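Local coordinates for protein phosphoribosyl-AMP cyclohydrolase (Medicago truncatula, PDB 7BGM) that catalyses the second and third steps of plant histidine biosynthesis, probably cleaving diphosphate from phosphoribosyl-ATP and then opening the adenine ring of phosphoribosyl-AMP, at residues 22-27 against 85-90; 28-33 against 101-106. All blocks are in the same frame, centred on the assembly; numbering follows the deposited sequence.

Interaction 1. Residues 22-27 against 85-90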
ATOM      1  N   ILE A  22       8.284   6.766   8.700  1.00 20.03           N
ATOM      2  CA  ILE A  22       7.322   6.785   7.606  1.00 20.22           C
ATOM      3  C   ILE A  22       5.996   6.307   8.143  1.00 21.76           C
ATOM      4  O   ILE A  22       5.929   5.220   8.736  1.00 21.74           O
ATOM      5  CB  ILE A  22       7.766   5.900   6.443  1.00 18.32           C
ATOM      6  CG1 ILE A  22       9.157   6.278   5.989  1.00 18.00           C
ATOM      7  CG2 ILE A  22       6.722   5.941   5.317  1.00 19.83           C
ATOM      8  CD1 ILE A  22       9.761   5.240   5.083  1.00 20.78           C
ATOM      9  N   ALA A  23       4.945   7.134   7.999  1.00 18.61           N
ATOM     10  CA  ALA A  23       3.613   6.685   8.386  1.00 18.81           C
ATOM     11  C   ALA A  23       2.899   6.078   7.191  1.00 19.23           C
ATOM     12  O   ALA A  23       2.829   6.700   6.109  1.00 21.87           O
ATOM     13  CB  ALA A  23       2.789   7.831   8.975  1.00 19.32           C
ATOM     14  N   GLN A  24       2.296   4.899   7.408  1.00 19.15           N
ATOM     15  CA  GLN A  24       1.691   4.132   6.323  1.00 20.53           C
ATOM     16  C   GLN A  24       0.322   3.638   6.774  1.00 20.30           C
ATOM     17  O   GLN A  24       0.172   3.158   7.907  1.00 21.45           O
ATOM     18  CB  GLN A  24       2.590   2.935   5.907  1.00 18.30           C
ATOM     19  CG  GLN A  24       1.948   2.100   4.780  1.00 19.38           C
ATOM     20  CD  GLN A  24       2.856   1.000   4.301  1.00 17.56           C
ATOM     21  OE1 GLN A  24       3.575   0.381   5.109  1.00 20.92           O
ATOM     22  NE2 GLN A  24       2.815   0.714   2.976  1.00 19.94           N
ATOM     23  N   ASN A  25      -0.674   3.764   5.894  1.00 20.12           N
ATOM     24  CA  ASN A  25      -2.046   3.326   6.190  1.00 20.38           C
ATOM     25  C   ASN A  25      -2.075   1.800   6.344  1.00 20.46           C
ATOM     26  O   ASN A  25      -1.720   1.069   5.412  1.00 21.98           O
ATOM     27  CB  ASN A  25      -2.970   3.800   5.063  1.00 20.77           C
ATOM     28  CG  ASN A  25      -4.452   3.514   5.347  1.00 20.97           C
ATOM     29  OD1 ASN A  25      -4.837   2.392   5.661  1.00 23.10           O
ATOM     30  ND2 ASN A  25      -5.287   4.556   5.263  1.00 21.65           N
ATOM     31  N   VAL A  26      -2.464   1.328   7.538  1.00 21.36           N
ATOM     32  CA  VAL A  26      -2.486  -0.107   7.866  1.00 20.46           C
ATOM     33  C   VAL A  26      -3.455  -0.891   6.980  1.00 22.44           C
ATOM     34  O   VAL A  26      -3.252  -2.099   6.728  1.00 20.69           O
ATOM     35  CB  VAL A  26      -2.838  -0.293   9.355  1.00 21.33           C
ATOM     36  CG1 VAL A  26      -4.253   0.192   9.658  1.00 22.43           C
ATOM     37  CG2 VAL A  26      -2.663  -1.798   9.772  1.00 25.65           C
ATOM     38  N   ASP A  27      -4.528  -0.238   6.508  1.00 21.81           N
ATOM     39  CA  ASP A  27      -5.524  -0.960   5.721  1.00 20.98           C
ATOM     40  C   ASP A  27      -5.201  -0.954   4.232  1.00 21.81           C
ATOM     41  O   ASP A  27      -5.516  -1.924   3.535  1.00 24.93           O
ATOM     42  CB  ASP A  27      -6.922  -0.378   5.940  1.00 22.33           C
ATOM     43  CG  ASP A  27      -7.535  -0.801   7.279  1.00 26.13           C
ATOM     44  OD1 ASP A  27      -7.280  -1.953   7.734  1.00 28.11           O
ATOM     45  OD2 ASP A  27      -8.307  -0.011   7.867  1.00 27.34           O
ATOM     46  N   SER A  85      15.514   3.218   9.641  1.00 22.99           N
ATOM     47  CA  SER A  85      14.264   3.611   9.012  1.00 23.37           C
ATOM     48  C   SER A  85      13.128   2.891   9.729  1.00 20.06           C
ATOM     49  O   SER A  85      13.249   1.707  10.053  1.00 21.27           O
ATOM     50  CB  SER A  85      14.296   3.237   7.531  1.00 23.22           C
ATOM     51  OG  SER A  85      13.126   3.701   6.898  1.00 23.78           O
ATOM     52  N   ILE A  86      12.062   3.620  10.040  1.00 19.59           N
ATOM     53  CA  ILE A  86      10.954   3.134  10.851  1.00 20.73           C
ATOM     54  C   ILE A  86       9.676   3.314  10.072  1.00 21.40           C
ATOM     55  O   ILE A  86       9.454   4.396   9.519  1.00 24.30           O
ATOM     56  CB  ILE A  86      10.871   3.920  12.170  1.00 22.47           C
ATOM     57  CG1 ILE A  86      12.217   3.770  12.900  1.00 25.64           C
ATOM     58  CG2 ILE A  86       9.681   3.456  12.986  1.00 27.81           C
ATOM     59  CD1 ILE A  86      12.345   4.618  14.169  1.00 28.12           C
ATOM     60  N   ILE A  87       8.808   2.281  10.059  1.00 19.65           N
ATOM     61  CA  ILE A  87       7.427   2.447   9.616  1.00 22.88           C
ATOM     62  C   ILE A  87       6.531   2.500  10.831  1.00 20.56           C
ATOM     63  O   ILE A  87       6.554   1.597  11.694  1.00 20.34           O
ATOM     64  CB  ILE A  87       6.953   1.331   8.666  1.00 23.09           C
ATOM     65  CG1 ILE A  87       7.823   1.271   7.397  1.00 22.07           C
ATOM     66  CG2 ILE A  87       5.455   1.606   8.299  1.00 22.63           C
ATOM     67  CD1 ILE A  87       7.458   0.117   6.448  1.00 22.80           C
ATOM     68  N   TYR A  88       5.710   3.564  10.893  1.00 17.77           N
ATOM     69  CA  TYR A  88       4.559   3.634  11.785  1.00 21.20           C
ATOM     70  C   TYR A  88       3.352   3.155  10.991  1.00 21.39           C
ATOM     71  O   TYR A  88       2.843   3.882  10.124  1.00 21.83           O
ATOM     72  CB  TYR A  88       4.315   5.069  12.252  1.00 21.63           C
ATOM     73  CG  TYR A  88       5.358   5.722  13.085  1.00 20.42           C
ATOM     74  CD1 TYR A  88       6.262   4.988  13.877  1.00 23.32           C
ATOM     75  CD2 TYR A  88       5.395   7.114  13.156  1.00 21.09           C
ATOM     76  CE1 TYR A  88       7.185   5.652  14.684  1.00 25.02           C
ATOM     77  CE2 TYR A  88       6.309   7.780  13.952  1.00 21.51           C
ATOM     78  CZ  TYR A  88       7.194   7.054  14.727  1.00 24.24           C
ATOM     79  OH  TYR A  88       8.075   7.764  15.528  1.00 23.59           O
ATOM     80  N   LEU A  89       2.894   1.941  11.258  1.00 20.55           N
ATOM     81  CA  LEU A  89       1.777   1.370  10.505  1.00 21.15           C
ATOM     82  C   LEU A  89       0.492   1.643  11.275  1.00 21.51           C
ATOM     83  O   LEU A  89       0.338   1.177  12.403  1.00 23.59           O
ATOM     84  CB  LEU A  89       2.006  -0.116  10.297  1.00 22.63           C
ATOM     85  CG  LEU A  89       1.180  -0.823   9.227  1.00 23.75           C
ATOM     86  CD1 LEU A  89       1.468  -0.302   7.825  1.00 20.88           C
ATOM     87  CD2 LEU A  89       1.437  -2.335   9.302  1.00 24.12           C
ATOM     88  N   GLY A  90      -0.414   2.441  10.691  1.00 20.82           N
ATOM     89  CA  GLY A  90      -1.521   2.938  11.487  1.00 23.03           C
ATOM     90  C   GLY A  90      -2.717   3.391  10.682  1.00 24.35           C
ATOM     91  O   GLY A  90      -2.705   3.396   9.454  1.00 22.62           O
TER

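Interaction 2. Residues 28-33 against 101-106. With ZN (zinc ion), chain C.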
ATOM      1  N   THR A  28      -4.565   0.105   3.705  1.00 22.18           N
ATOM      2  CA  THR A  28      -4.409   0.205   2.252  1.00 21.43           C
ATOM      3  C   THR A  28      -2.978   0.183   1.771  1.00 21.06           C
ATOM      4  O   THR A  28      -2.752  -0.140   0.586  1.00 22.42           O
ATOM      5  CB  THR A  28      -5.009   1.503   1.726  1.00 22.37           C
ATOM      6  OG1 THR A  28      -4.226   2.609   2.216  1.00 21.57           O
ATOM      7  CG2 THR A  28      -6.441   1.623   2.176  1.00 22.93           C
ATOM      8  N   GLY A  29      -2.023   0.585   2.614  1.00 20.77           N
ATOM      9  CA  GLY A  29      -0.631   0.708   2.191  1.00 21.71           C
ATOM     10  C   GLY A  29      -0.233   2.085   1.676  1.00 20.79           C
ATOM     11  O   GLY A  29       0.944   2.294   1.436  1.00 20.40           O
ATOM     12  N   ALA A  30      -1.153   3.045   1.561  1.00 20.65           N
ATOM     13  CA  ALA A  30      -0.763   4.392   1.163  1.00 21.38           C
ATOM     14  C   ALA A  30       0.231   4.972   2.152  1.00 20.40           C
ATOM     15  O   ALA A  30       0.057   4.858   3.379  1.00 20.82           O
ATOM     16  CB  ALA A  30      -2.006   5.294   1.095  1.00 20.67           C
ATOM     17  N   ILE A  31       1.282   5.605   1.622  1.00 17.84           N
ATOM     18  CA  ILE A  31       2.198   6.337   2.484  1.00 19.47           C
ATOM     19  C   ILE A  31       1.551   7.676   2.827  1.00 19.05           C
ATOM     20  O   ILE A  31       1.206   8.462   1.930  1.00 21.74           O
ATOM     21  CB  ILE A  31       3.551   6.527   1.810  1.00 17.98           C
ATOM     22  CG1 ILE A  31       4.198   5.121   1.564  1.00 18.32           C
ATOM     23  CG2 ILE A  31       4.469   7.418   2.646  1.00 19.81           C
ATOM     24  CD1 ILE A  31       5.409   5.110   0.631  1.00 20.95           C
ATOM     25  N   LEU A  32       1.353   7.917   4.126  1.00 17.94           N
ATOM     26  CA  LEU A  32       0.659   9.107   4.591  1.00 19.86           C
ATOM     27  C   LEU A  32       1.590  10.306   4.640  1.00 20.93           C
ATOM     28  O   LEU A  32       1.200  11.423   4.239  1.00 22.00           O
ATOM     29  CB  LEU A  32       0.084   8.852   5.989  1.00 21.40           C
ATOM     30  CG  LEU A  32      -0.857   7.627   6.078  1.00 22.64           C
ATOM     31  CD1 LEU A  32      -1.298   7.325   7.524  1.00 25.02           C
ATOM     32  CD2 LEU A  32      -2.071   7.832   5.164  1.00 24.67           C
ATOM     33  N   MET A  33       2.778  10.108   5.218  1.00 18.88           N
ATOM     34  CA  MET A  33       3.730  11.217   5.422  1.00 18.78           C
ATOM     35  C   MET A  33       5.053  10.589   5.837  1.00 20.52           C
ATOM     36  O   MET A  33       5.102   9.431   6.276  1.00 21.20           O
ATOM     37  CB  MET A  33       3.266  12.227   6.509  1.00 20.55           C
ATOM     38  CG  MET A  33       3.142  11.565   7.880  1.00 23.42           C
ATOM     39  SD  MET A  33       2.780  12.722   9.221  1.00 28.11           S
ATOM     40  CE  MET A  33       4.355  13.566   9.398  1.00 30.13           C
ATOM     41  N   ALA A 101      -4.972  17.490   1.744  1.00 26.31           N
ATOM     42  CA  ALA A 101      -4.846  16.278   0.950  1.00 25.39           C
ATOM     43  C   ALA A 101      -4.804  15.051   1.857  1.00 25.13           C
ATOM     44  O   ALA A 101      -4.339  15.104   2.990  1.00 25.26           O
ATOM     45  CB  ALA A 101      -3.567  16.314   0.119  1.00 24.75           C
ATOM     46  N   GLU A 102      -5.274  13.921   1.333  1.00 24.19           N
ATOM     47  CA  GLU A 102      -5.385  12.716   2.146  1.00 25.22           C
ATOM     48  C   GLU A 102      -4.021  12.231   2.628  1.00 23.94           C
ATOM     49  O   GLU A 102      -3.884  11.728   3.761  1.00 22.98           O
ATOM     50  CB  GLU A 102      -6.099  11.649   1.328  1.00 31.26           C
ATOM     51  CG  GLU A 102      -6.536  10.510   2.102  1.00 36.08           C
ATOM     52  CD  GLU A 102      -7.575   9.738   1.333  1.00 40.76           C
ATOM     53  OE1 GLU A 102      -8.622  10.321   0.986  1.00 48.03           O
ATOM     54  OE2 GLU A 102      -7.315   8.583   1.025  1.00 37.61           O
ATOM     55  N   THR A 103      -3.006  12.382   1.782  1.00 23.31           N
ATOM     56  CA  THR A 103      -1.616  12.109   2.111  1.00 21.82           C
ATOM     57  C   THR A 103      -0.795  13.290   1.666  1.00 19.36           C
ATOM     58  O   THR A 103      -1.258  14.164   0.899  1.00 20.89           O
ATOM     59  CB  THR A 103      -1.033  10.862   1.417  1.00 21.46           C
ATOM     60  OG1 THR A 103      -0.803  11.190   0.028  1.00 21.41           O
ATOM     61  CG2 THR A 103      -2.016   9.662   1.548  1.00 22.41           C
ATOM     62  N   CYS A 104       0.448  13.281   2.106  1.00 21.63           N
ATOM     63  CA  CYS A 104       1.339  14.363   1.707  1.00 21.17           C
ATOM     64  C   CYS A 104       1.893  14.203   0.279  1.00 20.39           C
ATOM     65  O   CYS A 104       2.602  15.100  -0.197  1.00 21.42           O
ATOM     66  CB  CYS A 104       2.497  14.497   2.699  1.00 22.14           C
ATOM     67  SG  CYS A 104       2.040  15.043   4.351  1.00 27.57           S
ATOM     68  N   TYR A 105       1.572  13.138  -0.433  1.00 21.83           N
ATOM     69  CA  TYR A 105       2.210  12.804  -1.714  1.00 19.54           C
ATOM     70  C   TYR A 105       1.198  12.907  -2.833  1.00 21.96           C
ATOM     71  O   TYR A 105       0.422  11.983  -3.077  1.00 21.91           O
ATOM     72  CB  TYR A 105       2.852  11.399  -1.685  1.00 20.82           C
ATOM     73  CG  TYR A 105       3.973  11.269  -0.666  1.00 18.55           C
ATOM     74  CD1 TYR A 105       5.310  11.530  -1.038  1.00 19.42           C
ATOM     75  CD2 TYR A 105       3.706  10.949   0.676  1.00 19.06           C
ATOM     76  CE1 TYR A 105       6.345  11.396  -0.116  1.00 22.21           C
ATOM     77  CE2 TYR A 105       4.728  10.837   1.609  1.00 21.50           C
ATOM     78  CZ  TYR A 105       6.050  11.045   1.205  1.00 23.36           C
ATOM     79  OH  TYR A 105       7.044  10.921   2.158  1.00 24.49           O
ATOM     80  N   TYR A 106       1.179  14.080  -3.479  1.00 22.92           N
ATOM     81  CA  TYR A 106       0.248  14.397  -4.554  1.00 22.25           C
ATOM     82  C   TYR A 106       0.923  15.201  -5.671  1.00 21.89           C
ATOM     83  O   TYR A 106       0.225  15.827  -6.491  1.00 25.36           O
ATOM     84  CB  TYR A 106      -0.945  15.173  -3.972  1.00 24.23           C
ATOM     85  CG  TYR A 106      -0.527  16.327  -3.131  1.00 25.79           C
ATOM     86  CD1 TYR A 106      -0.159  17.535  -3.733  1.00 25.10           C
ATOM     87  CD2 TYR A 106      -0.545  16.248  -1.737  1.00 28.02           C
ATOM     88  CE1 TYR A 106       0.218  18.613  -2.979  1.00 26.60           C
ATOM     89  CE2 TYR A 106      -0.155  17.334  -0.953  1.00 27.30           C
ATOM     90  CZ  TYR A 106       0.222  18.521  -1.587  1.00 28.09           C
ATOM     91  OH  TYR A 106       0.626  19.628  -0.869  1.00 32.25           O
TER
HETATM   92 ZN    ZN C 301       1.837  17.309   3.954  0.80 24.44          ZN

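Interaction 1. Residues 22-27 against 85-90
A parallel pair of strands in the mixed sheet of the cyclohydrolase part sets I22 beside I87, A23 beside Y88 and Q24 beside L89. Strands 22-25 and 85-90 differ by 32° in direction, and five backbone hydrogen bonds tie the segments. I22 N gives to I86 O, and I22 O takes Y88 N at 2.7 Å. Q24 repeats the pattern with Y88 O and with G90 N, whose bond to Q24 O measures 2.9 Å. The fifth, V26 N to G90 O at 2.8 Å, comes from above the carbonyl plane, 41° out of it, where the first chain is already leaving the sheet. Just there N25 OD1 accepts D27 N in an Asx turn, a use for which a short amide side chain is well suited.

I22, Q24, I87 and L89 line one face of the pair. The Q24 chain is extended, CG anti to the backbone N (chi1 179°), and runs beside L89 in the same direction, its OE1 3.5 Å from L89 CD1 and 3.9 Å from I87 CG2. These are packing contacts; the amide nitrogen NE2 binds the G29 carbonyl. V26 crosses L89 at about a right angle, CG2 4.0 Å from L89 CG, while V26 CG1 rests 3.6 Å from G90 O, against a glycine that brings only backbone to the contact. The branched aliphatic I22, I87 and L89 suit this buried face, and Q24 joins them by its extended chain. Small A23 lies on the other with Y88. S85 OG, near I22 CD1, is bonded to Q34 and Y105 of the second subunit.

Most backbone polarity of the paired strands is met within the sheet, fixing their register, while Q24, S85 and Y88 tie the pair to G29, the second subunit and T52.

Interaction 2. Residues 28-33 against 101-106
The turn that delivers C104 to zinc docks against the start of strand 31-37 mainly through T103, C104 and Y105, at a subunit interface of the cyclohydrolase part. One backbone hydrogen bond joins the segments: C104 N gives to L32 O at 2.9 Å, with an N-H...O angle of 164°. It lies at a classic beta bulge, where L32 and M33 both face A23.

T103 points at the strand, its CB only 3.3 Å from I31 O. Its methyl CG2 crosses to L32 CD2 at 4.1 Å, the two side chains at about a right angle. OG1, placed between the backbone N and the carbonyl carbon (chi1 74°), accepts Y105 N at 3.1 Å and closes an ST turn, so threonine serves with both branches. An alanine here would probably leave Y105 N without this acceptor and open a gap beside L32, making the turn less firmly shaped.

Beyond the turn, I31 CG2 meets Y105 CE2 obliquely at 3.6 Å, and M33 CA sits at the ring edge, near its plane. The Y105 hydroxyl bonds to S85 of the second subunit, so the residue whose ring packs on I31 also ties the two chains together.

C104 SG binds zinc at 2.3 Å and lies 3.8 Å from M33 CB. C97 of the same chain and C81 of the second subunit also bind the metal, making the site a joint one. M33 and C104 are both known AMP-binding residues of this protein.

Cysteine suits the place as a soft sulfur ligand, one of three cysteine sulfurs, from two chains, on this zinc. The N-H of C104 is held by L32 O and that of Y105 by T103 OG1, so the backbone on both sides of the ligand is tied, once to the strand and once within the turn.

Both interactions are buried and meet in one sheet, where strand 19-25 pairs with strand 85-92 and also with strand 31-37. Probable hydrogen bonds from L32 N to A23 O, 2.8 Å, and from N25 N to A30 O link them directly, while I22 CG2 packs on I31 CG2. Interaction 1 is the more regular and the larger, 491 against 284 Å² buried, with repeated backbone bonds and aliphatic packing. Interaction 2 joins the start of a strand to a turn by one backbone bond, and its chemistry shifts to a threonine hydroxyl, a cysteine sulfur and zinc. Each also reaches the second subunit, so the strand pair and the zinc-bearing turn belong to a shared dimer interface.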